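Local coordinates for agmatine N-acetyltransferase (Drosophila melanogaster, PDB 7CIW), which probably transfers an acetyl group from acetyl-CoA to the amine of agmatine, as a GNAT-fold enzyme of the arylalkylamine N-acetyltransferase subfamily, at residues R187-L192 against G196-R201; H29-E34 against E51-N56; Q160-D165 against L178-I183. The protein carries 1 engineered substitution. One frame throughout, in Å; residues are numbered along the deposited sequence.

Contact 1. Residues R187-L192 against G196-R201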
loop_
_atom_site.group_PDB
_atom_site.type_symbol
_atom_site.label_atom_id
_atom_site.label_comp_id
_atom_site.label_asym_id
_atom_site.label_seq_id
_atom_site.Cartn_x
_atom_site.Cartn_y
_atom_site.Cartn_z
ATOM N N ARG A 187 -5.768 -14.312 -7.743
ATOM C CA ARG A 187 -5.547 -15.306 -6.704
ATOM C C ARG A 187 -4.079 -15.692 -6.632
ATOM O O ARG A 187 -3.424 -15.885 -7.659
ATOM C CB ARG A 187 -6.380 -16.559 -6.961
ATOM C CG ARG A 187 -7.870 -16.303 -6.990
ATOM C CD ARG A 187 -8.627 -17.629 -6.988
ATOM N NE ARG A 187 -9.275 -17.859 -5.698
ATOM C CZ ARG A 187 -8.813 -18.677 -4.755
ATOM N NH1 ARG A 187 -7.694 -19.362 -4.951
ATOM N NH2 ARG A 187 -9.471 -18.810 -3.612
ATOM N N TYR A 188 -3.572 -15.831 -5.406
ATOM C CA TYR A 188 -2.144 -16.086 -5.244
ATOM C C TYR A 188 -1.740 -17.424 -5.837
ATOM O O TYR A 188 -0.631 -17.547 -6.369
ATOM C CB TYR A 188 -1.748 -16.027 -3.769
ATOM C CG TYR A 188 -1.954 -14.653 -3.175
ATOM C CD1 TYR A 188 -1.310 -13.550 -3.705
ATOM C CD2 TYR A 188 -2.808 -14.463 -2.106
ATOM C CE1 TYR A 188 -1.497 -12.297 -3.174
ATOM C CE2 TYR A 188 -3.001 -13.203 -1.563
ATOM C CZ TYR A 188 -2.343 -12.128 -2.112
ATOM O OH TYR A 188 -2.522 -10.868 -1.582
ATOM N N VAL A 189 -2.616 -18.431 -5.767
ATOM C CA VAL A 189 -2.263 -19.731 -6.341
ATOM C C VAL A 189 -2.131 -19.676 -7.859
ATOM O O VAL A 189 -1.522 -20.576 -8.455
ATOM C CB VAL A 189 -3.290 -20.815 -5.973
ATOM C CG1 VAL A 189 -3.292 -21.068 -4.480
ATOM C CG2 VAL A 189 -4.676 -20.440 -6.465
ATOM N N ASP A 190 -2.709 -18.666 -8.502
ATOM C CA ASP A 190 -2.681 -18.528 -9.953
ATOM C C ASP A 190 -1.452 -17.785 -10.455
ATOM O O ASP A 190 -1.267 -17.694 -11.672
ATOM C CB ASP A 190 -3.931 -17.781 -10.451
ATOM C CG ASP A 190 -5.222 -18.559 -10.226
ATOM O OD1 ASP A 190 -5.167 -19.806 -10.096
ATOM O OD2 ASP A 190 -6.300 -17.917 -10.211
ATOM N N HIS A 191 -0.617 -17.232 -9.567
ATOM C CA HIS A 191 0.503 -16.389 -9.982
ATOM C C HIS A 191 1.822 -17.139 -9.801
ATOM O O HIS A 191 2.279 -17.339 -8.673
ATOM C CB HIS A 191 0.528 -15.059 -9.225
ATOM C CG HIS A 191 1.573 -14.119 -9.737
ATOM N ND1 HIS A 191 1.426 -13.426 -10.917
ATOM C CD2 HIS A 191 2.799 -13.801 -9.262
ATOM C CE1 HIS A 191 2.510 -12.701 -11.137
ATOM N NE2 HIS A 191 3.361 -12.917 -10.150
ATOM N N LEU A 192 2.437 -17.540 -10.912
ATOM C CA LEU A 192 3.691 -18.283 -10.889
ATOM C C LEU A 192 4.840 -17.429 -11.400
ATOM O O LEU A 192 4.635 -16.417 -12.068
ATOM C CB LEU A 192 3.605 -19.543 -11.753
ATOM C CG LEU A 192 2.353 -20.385 -11.580
ATOM C CD1 LEU A 192 2.432 -21.560 -12.538
ATOM C CD2 LEU A 192 2.267 -20.849 -10.140
ATOM N N GLY A 196 7.695 -21.838 -12.928
ATOM C CA GLY A 196 6.499 -22.567 -12.568
ATOM C C GLY A 196 6.224 -22.687 -11.088
ATOM O O GLY A 196 5.383 -23.502 -10.704
ATOM N N GLN A 197 6.900 -21.909 -10.249
ATOM C CA GLN A 197 6.709 -21.947 -8.805
ATOM C C GLN A 197 5.778 -20.822 -8.386
ATOM O O GLN A 197 5.872 -19.713 -8.908
ATOM C CB GLN A 197 8.040 -21.795 -8.072
ATOM C CG GLN A 197 9.084 -22.831 -8.425
ATOM C CD GLN A 197 10.105 -22.998 -7.317
ATOM O OE1 GLN A 197 11.217 -23.473 -7.545
ATOM N NE2 GLN A 197 9.730 -22.599 -6.105
ATOM N N GLN A 198 4.878 -21.109 -7.445
ATOM C CA GLN A 198 3.992 -20.066 -6.938
ATOM C C GLN A 198 4.804 -18.977 -6.242
ATOM O O GLN A 198 5.625 -19.265 -5.370
ATOM C CB GLN A 198 2.966 -20.666 -5.978
ATOM C CG GLN A 198 1.954 -19.667 -5.442
ATOM C CD GLN A 198 0.924 -20.315 -4.547
ATOM O OE1 GLN A 198 0.573 -21.480 -4.736
ATOM N NE2 GLN A 198 0.406 -19.554 -3.577
ATOM N N VAL A 199 4.577 -17.720 -6.633
ATOM C CA VAL A 199 5.445 -16.641 -6.163
ATOM C C VAL A 199 5.155 -16.316 -4.701
ATOM O O VAL A 199 6.056 -16.329 -3.852
ATOM C CB VAL A 199 5.297 -15.403 -7.061
ATOM C CG1 VAL A 199 6.049 -14.226 -6.459
ATOM C CG2 VAL A 199 5.823 -15.707 -8.452
ATOM N N ILE A 200 3.900 -16.026 -4.386
ATOM C CA ILE A 200 3.501 -15.590 -3.054
ATOM C C ILE A 200 2.691 -16.702 -2.416
ATOM O O ILE A 200 1.729 -17.192 -3.018
ATOM C CB ILE A 200 2.676 -14.295 -3.111
ATOM C CG1 ILE A 200 3.238 -13.337 -4.163
ATOM C CG2 ILE A 200 2.633 -13.647 -1.746
ATOM C CD1 ILE A 200 4.431 -12.561 -3.689
ATOM N N ARG A 201 3.057 -17.086 -1.184
ATOM C CA ARG A 201 2.277 -18.039 -0.395
ATOM C C ARG A 201 1.919 -17.415 0.949
ATOM O O ARG A 201 2.596 -17.656 1.959
ATOM C CB ARG A 201 3.023 -19.355 -0.186
ATOM C CG ARG A 201 2.076 -20.499 0.185
ATOM C CD ARG A 201 2.746 -21.537 1.076
ATOM N NE ARG A 201 3.376 -22.591 0.291
ATOM C CZ ARG A 201 4.362 -23.359 0.742
ATOM N NH1 ARG A 201 4.828 -23.183 1.973
ATOM N NH2 ARG A 201 4.884 -24.300 -0.040
HETATM O O HOH W 1 1.859 -16.128 -6.158
#
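Val199 and His191 tie together two parts of the long loop between strands 181-187 and 208-215, antiparallel neighbours at one end of the GNAT sheet. The loop folds back on itself here, and Leu192 and Gln198 form a single beta bridge. Residues 188-190 form a 3-10 turn just after Arg187.

One direct backbone hydrogen bond links the segments. Val199 N donates to His191 O at 3.1 Å, almost straight at 172° and in the carbonyl plane. A water adds a second link. It accepts from Ile200 N at 2.7 Å and lies within donating distance of both Tyr188 O and His191 O. The hydroxyl of Tyr188 leaves the loop and bonds to Thr167 O.

Several side-chain contacts are apolar. His191 CG lies anti to the backbone N (chi1 -174°), which brings the end of the ring closer to Val199. His191 CD2 then meets Val199 CG2 at 3.7 Å. The same methyl rests on Leu192 C. Leu192 lays its CD2 branch against Gln198 CA and its CD1 branch near Gly196. Tyr188 and Ile200 meet through CD1 and CB at 4.1 Å. Both also touch Leu106 of helix 99-114 and Leu36 of helix 35-38, so this end of the contact is buried.

Gly196 has a positive phi, 90°, at which a CB would press on the carbonyl O of the residue before.

The long side chain of Gln198 runs beside the 3-10 turn. It is extended, and Gln198 CG sits 3.5 Å from Tyr188 O. Its amide oxygen OE1 lies near Val189 CA and CG1. On the other branch, Gln198 NE2 donates to Ile200 O at 2.8 Å, and that oxygen stays close to the amide plane.

Contact 2. Residues H29-E34 against E51-N56. With G0R (N-(4-carbamimidamidobutyl)ethanamide), chain C; COA (coenzyme A), chain B.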
loop_
_atom_site.group_PDB
_atom_site.type_symbol
_atom_site.label_atom_id
_atom_site.label_comp_id
_atom_site.label_asym_id
_atom_site.label_seq_id
_atom_site.Cartn_x
_atom_site.Cartn_y
_atom_site.Cartn_z
ATOM N N HIS A 29 4.906 -3.650 12.624
ATOM C CA HIS A 29 3.477 -3.918 12.609
ATOM C C HIS A 29 2.845 -3.926 11.226
ATOM O O HIS A 29 1.648 -4.210 11.115
ATOM C CB HIS A 29 2.740 -2.898 13.489
ATOM C CG HIS A 29 3.124 -2.975 14.932
ATOM N ND1 HIS A 29 3.080 -4.152 15.648
ATOM C CD2 HIS A 29 3.586 -2.031 15.785
ATOM C CE1 HIS A 29 3.487 -3.927 16.885
ATOM N NE2 HIS A 29 3.799 -2.648 16.994
ATOM N N TYR A 30 3.598 -3.615 10.178
ATOM C CA TYR A 30 3.093 -3.712 8.817
ATOM C C TYR A 30 3.705 -4.904 8.098
ATOM O O TYR A 30 2.999 -5.851 7.741
ATOM C CB TYR A 30 3.390 -2.421 8.043
ATOM C CG TYR A 30 3.077 -2.523 6.569
ATOM C CD1 TYR A 30 1.757 -2.523 6.117
ATOM C CD2 TYR A 30 4.099 -2.616 5.626
ATOM C CE1 TYR A 30 1.463 -2.623 4.769
ATOM C CE2 TYR A 30 3.810 -2.716 4.270
ATOM C CZ TYR A 30 2.492 -2.718 3.853
ATOM O OH TYR A 30 2.209 -2.810 2.510
ATOM N N TYR A 31 5.017 -4.880 7.911
ATOM C CA TYR A 31 5.684 -5.916 7.126
ATOM C C TYR A 31 5.505 -7.339 7.653
ATOM O O TYR A 31 5.347 -8.249 6.824
ATOM C CB TYR A 31 7.168 -5.579 7.038
ATOM C CG TYR A 31 7.571 -4.563 5.994
ATOM C CD1 TYR A 31 7.417 -4.823 4.631
ATOM C CD2 TYR A 31 8.169 -3.365 6.370
ATOM C CE1 TYR A 31 7.838 -3.907 3.673
ATOM C CE2 TYR A 31 8.598 -2.443 5.419
ATOM C CZ TYR A 31 8.439 -2.725 4.074
ATOM O OH TYR A 31 8.871 -1.823 3.134
ATOM N N PRO A 32 5.549 -7.620 8.960
ATOM C CA PRO A 32 5.441 -9.027 9.393
ATOM C C PRO A 32 4.118 -9.684 9.042
ATOM O O PRO A 32 4.087 -10.910 8.875
ATOM C CB PRO A 32 5.644 -8.946 10.916
ATOM C CG PRO A 32 6.443 -7.688 11.105
ATOM C CD PRO A 32 5.886 -6.735 10.093
ATOM N N GLU A 33 3.037 -8.914 8.885
ATOM C CA GLU A 33 1.713 -9.464 8.606
ATOM C C GLU A 33 1.183 -9.132 7.218
ATOM O O GLU A 33 0.188 -9.736 6.796
ATOM C CB GLU A 33 0.706 -8.973 9.654
ATOM C CG GLU A 33 1.104 -9.297 11.081
ATOM C CD GLU A 33 0.276 -8.539 12.092
ATOM O OE1 GLU A 33 -0.922 -8.869 12.235
ATOM O OE2 GLU A 33 0.822 -7.608 12.731
ATOM N N GLU A 34 1.807 -8.214 6.497
ATOM C CA GLU A 34 1.363 -7.925 5.141
ATOM C C GLU A 34 1.511 -9.179 4.281
ATOM O O GLU A 34 2.591 -9.789 4.263
ATOM C CB GLU A 34 2.164 -6.765 4.560
ATOM C CG GLU A 34 1.577 -6.218 3.272
ATOM C CD GLU A 34 1.970 -7.060 2.088
ATOM O OE1 GLU A 34 3.169 -7.376 1.972
ATOM O OE2 GLU A 34 1.080 -7.431 1.289
ATOM N N GLU A 51 13.212 1.175 0.777
ATOM C CA GLU A 51 13.553 2.437 0.130
ATOM C C GLU A 51 12.424 2.928 -0.766
ATOM O O GLU A 51 12.159 4.136 -0.834
ATOM C CB GLU A 51 14.847 2.270 -0.668
ATOM C CG GLU A 51 16.088 2.241 0.205
ATOM C CD GLU A 51 17.364 2.092 -0.600
ATOM O OE1 GLU A 51 17.392 2.560 -1.762
ATOM O OE2 GLU A 51 18.334 1.505 -0.070
ATOM N N PHE A 52 11.743 2.015 -1.459
ATOM C CA PHE A 52 10.641 2.449 -2.309
ATOM C C PHE A 52 9.524 3.069 -1.483
ATOM O O PHE A 52 8.978 4.118 -1.849
ATOM C CB PHE A 52 10.079 1.303 -3.131
ATOM C CG PHE A 52 8.768 1.657 -3.765
ATOM C CD1 PHE A 52 8.713 2.665 -4.719
ATOM C CD2 PHE A 52 7.589 1.073 -3.347
ATOM C CE1 PHE A 52 7.514 3.040 -5.294
ATOM C CE2 PHE A 52 6.376 1.451 -3.922
ATOM C CZ PHE A 52 6.349 2.440 -4.896
ATOM N N LEU A 53 9.141 2.419 -0.383
ATOM C CA LEU A 53 8.113 3.014 0.465
ATOM C C LEU A 53 8.524 4.413 0.890
ATOM O O LEU A 53 7.744 5.368 0.773
ATOM C CB LEU A 53 7.843 2.126 1.685
ATOM C CG LEU A 53 7.025 0.866 1.397
ATOM C CD1 LEU A 53 6.504 0.256 2.692
ATOM C CD2 LEU A 53 5.873 1.174 0.442
ATOM N N LEU A 54 9.771 4.567 1.344
ATOM C CA LEU A 54 10.208 5.864 1.832
ATOM C C LEU A 54 10.353 6.881 0.708
ATOM O O LEU A 54 10.305 8.086 0.973
ATOM C CB LEU A 54 11.522 5.710 2.598
ATOM C CG LEU A 54 11.392 4.927 3.907
ATOM C CD1 LEU A 54 12.759 4.872 4.616
ATOM C CD2 LEU A 54 10.304 5.520 4.829
ATOM N N SER A 55 10.504 6.426 -0.539
ATOM C CA SER A 55 10.581 7.354 -1.661
ATOM C C SER A 55 9.285 8.130 -1.866
ATOM O O SER A 55 9.269 9.090 -2.642
ATOM C CB SER A 55 10.949 6.607 -2.945
ATOM O OG SER A 55 9.854 5.881 -3.476
ATOM N N ASN A 56 8.204 7.745 -1.194
ATOM C CA ASN A 56 6.953 8.474 -1.303
ATOM C C ASN A 56 6.834 9.606 -0.302
ATOM O O ASN A 56 5.951 10.455 -0.459
ATOM C CB ASN A 56 5.772 7.510 -1.126
ATOM C CG ASN A 56 5.705 6.507 -2.219
ATOM O OD1 ASN A 56 5.302 6.821 -3.343
ATOM N ND2 ASN A 56 6.127 5.284 -1.923
HETATM C C10 G0R C . 5.760 -4.072 -0.106
HETATM N N12 G0R C . 6.219 -5.291 0.547
HETATM C C1 G0R C . -2.053 -0.946 1.054
HETATM C C2 G0R C . -1.047 -2.094 1.115
HETATM C C5 G0R C . 0.106 -4.021 -0.046
HETATM C C6 G0R C . 1.389 -3.650 -0.794
HETATM C C7 G0R C . 2.330 -4.845 -0.983
HETATM C C8 G0R C . 3.552 -4.888 -0.055
HETATM N N4 G0R C . -0.843 -2.919 -0.057
HETATM N N9 G0R C . 4.547 -3.892 -0.382
HETATM N N11 G0R C . 6.704 -3.036 -0.443
HETATM O O3 G0R C . -0.432 -2.294 2.110
HETATM N N1A COA B . -6.310 -9.608 11.923
HETATM C C2A COA B . -7.471 -10.001 12.516
HETATM N N3A COA B . -8.539 -9.139 12.597
HETATM C C4A COA B . -8.447 -7.897 12.093
HETATM C C5A COA B . -7.299 -7.513 11.515
HETATM C C6A COA B . -6.232 -8.384 11.431
HETATM N N6A COA B . -4.808 -8.420 10.901
HETATM N N7A COA B . -7.424 -6.234 11.079
HETATM C C8A COA B . -8.657 -5.810 11.389
HETATM N N9A COA B . -9.280 -6.829 11.999
HETATM C C1B COA B . -10.488 -6.986 12.564
HETATM C C2B COA B . -10.585 -5.932 13.695
HETATM O O2B COA B . -9.949 -6.398 14.949
HETATM C C3B COA B . -11.898 -5.645 13.806
HETATM O O3B COA B . -12.696 -6.679 14.443
HETATM P P3B COA B . -13.048 -6.703 16.068
HETATM O O7A COA B . -13.124 -5.290 16.612
HETATM O O8A COA B . -14.337 -7.497 16.303
HETATM O O9A COA B . -11.885 -7.444 16.714
HETATM C C4B COA B . -12.432 -5.689 12.263
HETATM O O4B COA B . -11.624 -6.504 11.597
HETATM C C5B COA B . -12.495 -4.313 11.646
HETATM O O5B COA B . -11.308 -3.622 12.014
HETATM P P1A COA B . -10.776 -2.298 11.133
HETATM O O1A COA B . -11.452 -2.171 9.765
HETATM O O2A COA B . -10.917 -1.046 11.986
HETATM O O3A COA B . -9.196 -2.630 10.851
HETATM P P2A COA B . -7.912 -1.639 11.109
HETATM O O4A COA B . -7.708 -1.427 12.580
HETATM O O5A COA B . -8.097 -0.357 10.329
HETATM O O6A COA B . -6.699 -2.570 10.503
HETATM C CBP COA B . -5.332 -3.175 8.735
HETATM C CCP COA B . -6.757 -2.956 9.170
HETATM C CDP COA B . -4.637 -1.772 8.671
HETATM C CEP COA B . -5.300 -3.834 7.348
HETATM C CAP COA B . -4.668 -4.112 9.741
HETATM O OAP COA B . -5.261 -5.383 9.629
HETATM C C9P COA B . -3.150 -4.284 9.533
HETATM O O9P COA B . -2.355 -3.460 9.869
HETATM N N8P COA B . -2.683 -5.521 8.941
HETATM C C7P COA B . -1.247 -5.803 8.761
HETATM C C6P COA B . -0.576 -5.072 7.519
HETATM C C5P COA B . -1.475 -5.324 6.336
HETATM O O5P COA B . -1.792 -6.434 5.996
HETATM N N4P COA B . -1.939 -4.104 5.612
HETATM C C3P COA B . -2.849 -4.123 4.479
HETATM C C2P COA B . -2.246 -4.765 3.229
HETATM S S1P COA B . -3.533 -4.397 1.998
#
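Tyr30 and Tyr31, which line the substrate pocket, are backed by Leu53. Leu53 CD1 carries both contacts, 3.2 Å from Tyr31 OH, a close approach, and 4.3 Å from Tyr30 CE2. Tyr31 and Leu53 point at each other from opposite directions. The two tyrosines also pack together, with Tyr30 CD2 over one face of the Tyr31 ring.

The bound product, N-acetylagmatine, runs past these tyrosines. Tyr30 CG is anti to the backbone N (chi1 172°), and the ring reaches in toward the ligand. Its hydroxyl donates to the acetyl oxygen, with Tyr30 OH to O3 of the ligand at 2.7 Å. That oxygen lies at the ring edge, in its plane. Further back on the ring, Tyr30 CD1 touches C6P of coenzyme A at 3.7 Å. Tyr31 offers its edge to the guanidinium end, where its CE1 is 3.8 Å from N12 of the ligand. Its hydroxyl bonds to Asp49 OD1, an oxygen that is also hydrogen-bonded to the ligand.

In the GNAT fold seen here, helix 19-30 ends at this point and the chain turns beside the cofactor. Tyr30 O accepts from both Glu33 N and Glu34 N. Glu34 then N-caps helix 35-38, its OE2 bonding to Leu36 N and Thr167 OG1 and its OE1 to Thr37 OG1. Glu34 OE1 also comes within 3.2 Å of C8 in the ligand's butyl chain. Glu33, a CoA-binding residue, places CB against C7P and forms a salt bridge with Arg138.

Leu53 belongs to helix 47-54. Toward the end of this helix, Leu53 O accepts from Asn56 N and, at 3.1 Å, from Asn56 ND2, both on the same face of its carbonyl plane. Beside it, Ser55 OG donates to Phe52 O at 2.6 Å.

Contact 3. Residues Q160-D165 against L178-I183. With G0R (N-(4-carbamimidamidobutyl)ethanamide), chain C.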
loop_
_atom_site.group_PDB
_atom_site.type_symbol
_atom_site.label_atom_id
_atom_site.label_comp_id
_atom_site.label_asym_id
_atom_site.label_seq_id
_atom_site.Cartn_x
_atom_site.Cartn_y
_atom_site.Cartn_z
ATOM N N GLN A 160 -8.112 12.499 -9.565
ATOM C CA GLN A 160 -9.514 12.132 -9.696
ATOM C C GLN A 160 -9.788 10.712 -9.227
ATOM O O GLN A 160 -10.936 10.259 -9.273
ATOM C CB GLN A 160 -9.960 12.303 -11.151
ATOM C CG GLN A 160 -9.866 13.762 -11.626
ATOM C CD GLN A 160 -9.950 13.884 -13.129
ATOM O OE1 GLN A 160 -10.819 13.283 -13.754
ATOM N NE2 GLN A 160 -9.042 14.657 -13.720
ATOM N N LEU A 161 -8.767 10.013 -8.746
ATOM C CA LEU A 161 -8.905 8.604 -8.424
ATOM C C LEU A 161 -7.887 8.252 -7.355
ATOM O O LEU A 161 -6.777 8.789 -7.358
ATOM C CB LEU A 161 -8.689 7.732 -9.666
ATOM C CG LEU A 161 -9.154 6.275 -9.580
ATOM C CD1 LEU A 161 -10.684 6.202 -9.618
ATOM C CD2 LEU A 161 -8.537 5.451 -10.715
ATOM N N VAL A 162 -8.290 7.370 -6.437
ATOM C CA VAL A 162 -7.396 6.697 -5.494
ATOM C C VAL A 162 -7.469 5.210 -5.799
ATOM O O VAL A 162 -8.556 4.693 -6.062
ATOM C CB VAL A 162 -7.787 6.953 -4.023
ATOM C CG1 VAL A 162 -6.877 6.176 -3.057
ATOM C CG2 VAL A 162 -7.758 8.440 -3.706
ATOM N N SER A 163 -6.326 4.528 -5.779
ATOM C CA SER A 163 -6.297 3.080 -5.974
ATOM C C SER A 163 -5.507 2.423 -4.852
ATOM O O SER A 163 -4.658 3.050 -4.219
ATOM C CB SER A 163 -5.694 2.693 -7.327
ATOM O OG SER A 163 -4.378 3.221 -7.478
ATOM N N VAL A 164 -5.791 1.138 -4.614
ATOM C CA VAL A 164 -5.102 0.408 -3.551
ATOM C C VAL A 164 -5.183 -1.092 -3.831
ATOM O O VAL A 164 -6.247 -1.600 -4.202
ATOM C CB VAL A 164 -5.689 0.779 -2.169
ATOM C CG1 VAL A 164 -7.209 0.482 -2.108
ATOM C CG2 VAL A 164 -4.940 0.065 -1.040
ATOM N N ASP A 165 -4.053 -1.800 -3.713
ATOM C CA ASP A 165 -4.024 -3.257 -3.874
ATOM C C ASP A 165 -4.200 -3.896 -2.505
ATOM O O ASP A 165 -3.248 -4.006 -1.733
ATOM C CB ASP A 165 -2.713 -3.728 -4.502
ATOM C CG ASP A 165 -2.446 -3.111 -5.862
ATOM O OD1 ASP A 165 -3.408 -2.908 -6.632
ATOM O OD2 ASP A 165 -1.261 -2.841 -6.164
ATOM N N LEU A 178 -15.560 1.997 3.169
ATOM C CA LEU A 178 -15.348 3.362 2.712
ATOM C C LEU A 178 -16.023 3.663 1.376
ATOM O O LEU A 178 -16.019 4.823 0.947
ATOM C CB LEU A 178 -13.844 3.631 2.600
ATOM C CG LEU A 178 -13.128 3.642 3.949
ATOM C CD1 LEU A 178 -11.626 3.849 3.763
ATOM C CD2 LEU A 178 -13.712 4.720 4.870
ATOM N N GLY A 179 -16.604 2.666 0.714
ATOM C CA GLY A 179 -17.253 2.892 -0.561
ATOM C C GLY A 179 -16.369 2.755 -1.779
ATOM O O GLY A 179 -16.747 3.229 -2.857
ATOM N N TYR A 180 -15.199 2.140 -1.648
ATOM C CA TYR A 180 -14.392 1.854 -2.824
ATOM C C TYR A 180 -15.049 0.747 -3.641
ATOM O O TYR A 180 -15.862 -0.033 -3.130
ATOM C CB TYR A 180 -12.987 1.401 -2.429
ATOM C CG TYR A 180 -12.013 2.458 -1.951
ATOM C CD1 TYR A 180 -12.319 3.293 -0.888
ATOM C CD2 TYR A 180 -10.757 2.571 -2.542
ATOM C CE1 TYR A 180 -11.404 4.248 -0.443
ATOM C CE2 TYR A 180 -9.840 3.511 -2.095
ATOM C CZ TYR A 180 -10.172 4.338 -1.056
ATOM O OH TYR A 180 -9.259 5.274 -0.623
ATOM N N GLN A 181 -14.684 0.668 -4.917
ATOM C CA GLN A 181 -15.201 -0.370 -5.805
ATOM C C GLN A 181 -14.088 -1.314 -6.240
ATOM O O GLN A 181 -12.989 -0.881 -6.588
ATOM C CB GLN A 181 -15.863 0.238 -7.047
ATOM C CG GLN A 181 -17.131 1.028 -6.757
ATOM C CD GLN A 181 -16.911 2.518 -6.889
ATOM O OE1 GLN A 181 -16.560 3.008 -7.964
ATOM N NE2 GLN A 181 -17.114 3.249 -5.797
ATOM N N LEU A 182 -14.402 -2.605 -6.247
ATOM C CA LEU A 182 -13.454 -3.624 -6.682
ATOM C C LEU A 182 -13.275 -3.585 -8.196
ATOM O O LEU A 182 -14.261 -3.542 -8.936
ATOM C CB LEU A 182 -13.968 -5.000 -6.267
ATOM C CG LEU A 182 -13.176 -6.218 -6.722
ATOM C CD1 LEU A 182 -11.833 -6.250 -6.009
ATOM C CD2 LEU A 182 -13.994 -7.477 -6.427
ATOM N N ILE A 183 -12.025 -3.660 -8.671
ATOM C CA ILE A 183 -11.802 -3.640 -10.115
ATOM C C ILE A 183 -10.968 -4.815 -10.613
ATOM O O ILE A 183 -10.888 -5.035 -11.828
ATOM C CB ILE A 183 -11.157 -2.321 -10.587
ATOM C CG1 ILE A 183 -9.771 -2.129 -9.978
ATOM C CG2 ILE A 183 -12.063 -1.117 -10.293
ATOM C CD1 ILE A 183 -8.927 -1.141 -10.760
HETATM C C10 G0R C . 5.760 -4.072 -0.106
HETATM N N12 G0R C . 6.219 -5.291 0.547
HETATM C C1 G0R C . -2.053 -0.946 1.054
HETATM C C2 G0R C . -1.047 -2.094 1.115
HETATM C C5 G0R C . 0.106 -4.021 -0.046
HETATM C C6 G0R C . 1.389 -3.650 -0.794
HETATM C C7 G0R C . 2.330 -4.845 -0.983
HETATM C C8 G0R C . 3.552 -4.888 -0.055
HETATM N N4 G0R C . -0.843 -2.919 -0.057
HETATM N N9 G0R C . 4.547 -3.892 -0.382
HETATM N N11 G0R C . 6.704 -3.036 -0.443
HETATM O O3 G0R C . -0.432 -2.294 2.110
#
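Tyr180 reaches across to Val162 and Val164 on strand 161-165. Ahead of it, Leu178 packs on Met147 of helix 142-156. Gly179 ends helix 169-177 in a Schellman motif, with a positive phi of 89°.

At Tyr180, CG lies anti to the carbonyl carbon (chi1 -76°), which brings CE2 and OH against the two valines. Val162 CG1 comes to the ring edge and sits 3.5 Å from Tyr180 OH. Val164 CG1 meets Tyr180 CE2 at 4.0 Å, the two side chains crossing at about a right angle. The ring also touches Met147 and, on strand 208-215, Leu214. With an alanine here, both valines and Leu214 would probably border a gap where the ring had been.

The segments are the two ends of a beta-alpha-beta crossover through helix 169-177. Strand 208-215 lies between the two parallel strands.

Gln181 folds back, and its NE2 makes a weak bond to Gly179 O.

Strand 161-165 runs on to the bound product. Val164 CG2 lies 3.7 Å from methyl C1 of N-acetylagmatine, and the ligand's N4 donates weakly to Asp165 O at 3.1 Å.

Contacts 2 and 3 are buried in the core, while contact 1 is partly exposed, its centre about 20 Å from that of the chain. Contacts 2 and 3 touch the same ligand from different elements, a helix end in one and a sheet strand in the other. In both, the segments meet through tyrosines against aliphatic side chains. Neither pair of segments is joined by a hydrogen bond, while each has one to the ligand. Contact 1 adds one backbone bond and a bridging water to its apolar contacts. Contact 3 includes the start of strand 181-187, and contact 1 follows directly from its end. Thr167 bonds to a residue of each of contacts 1 and 2.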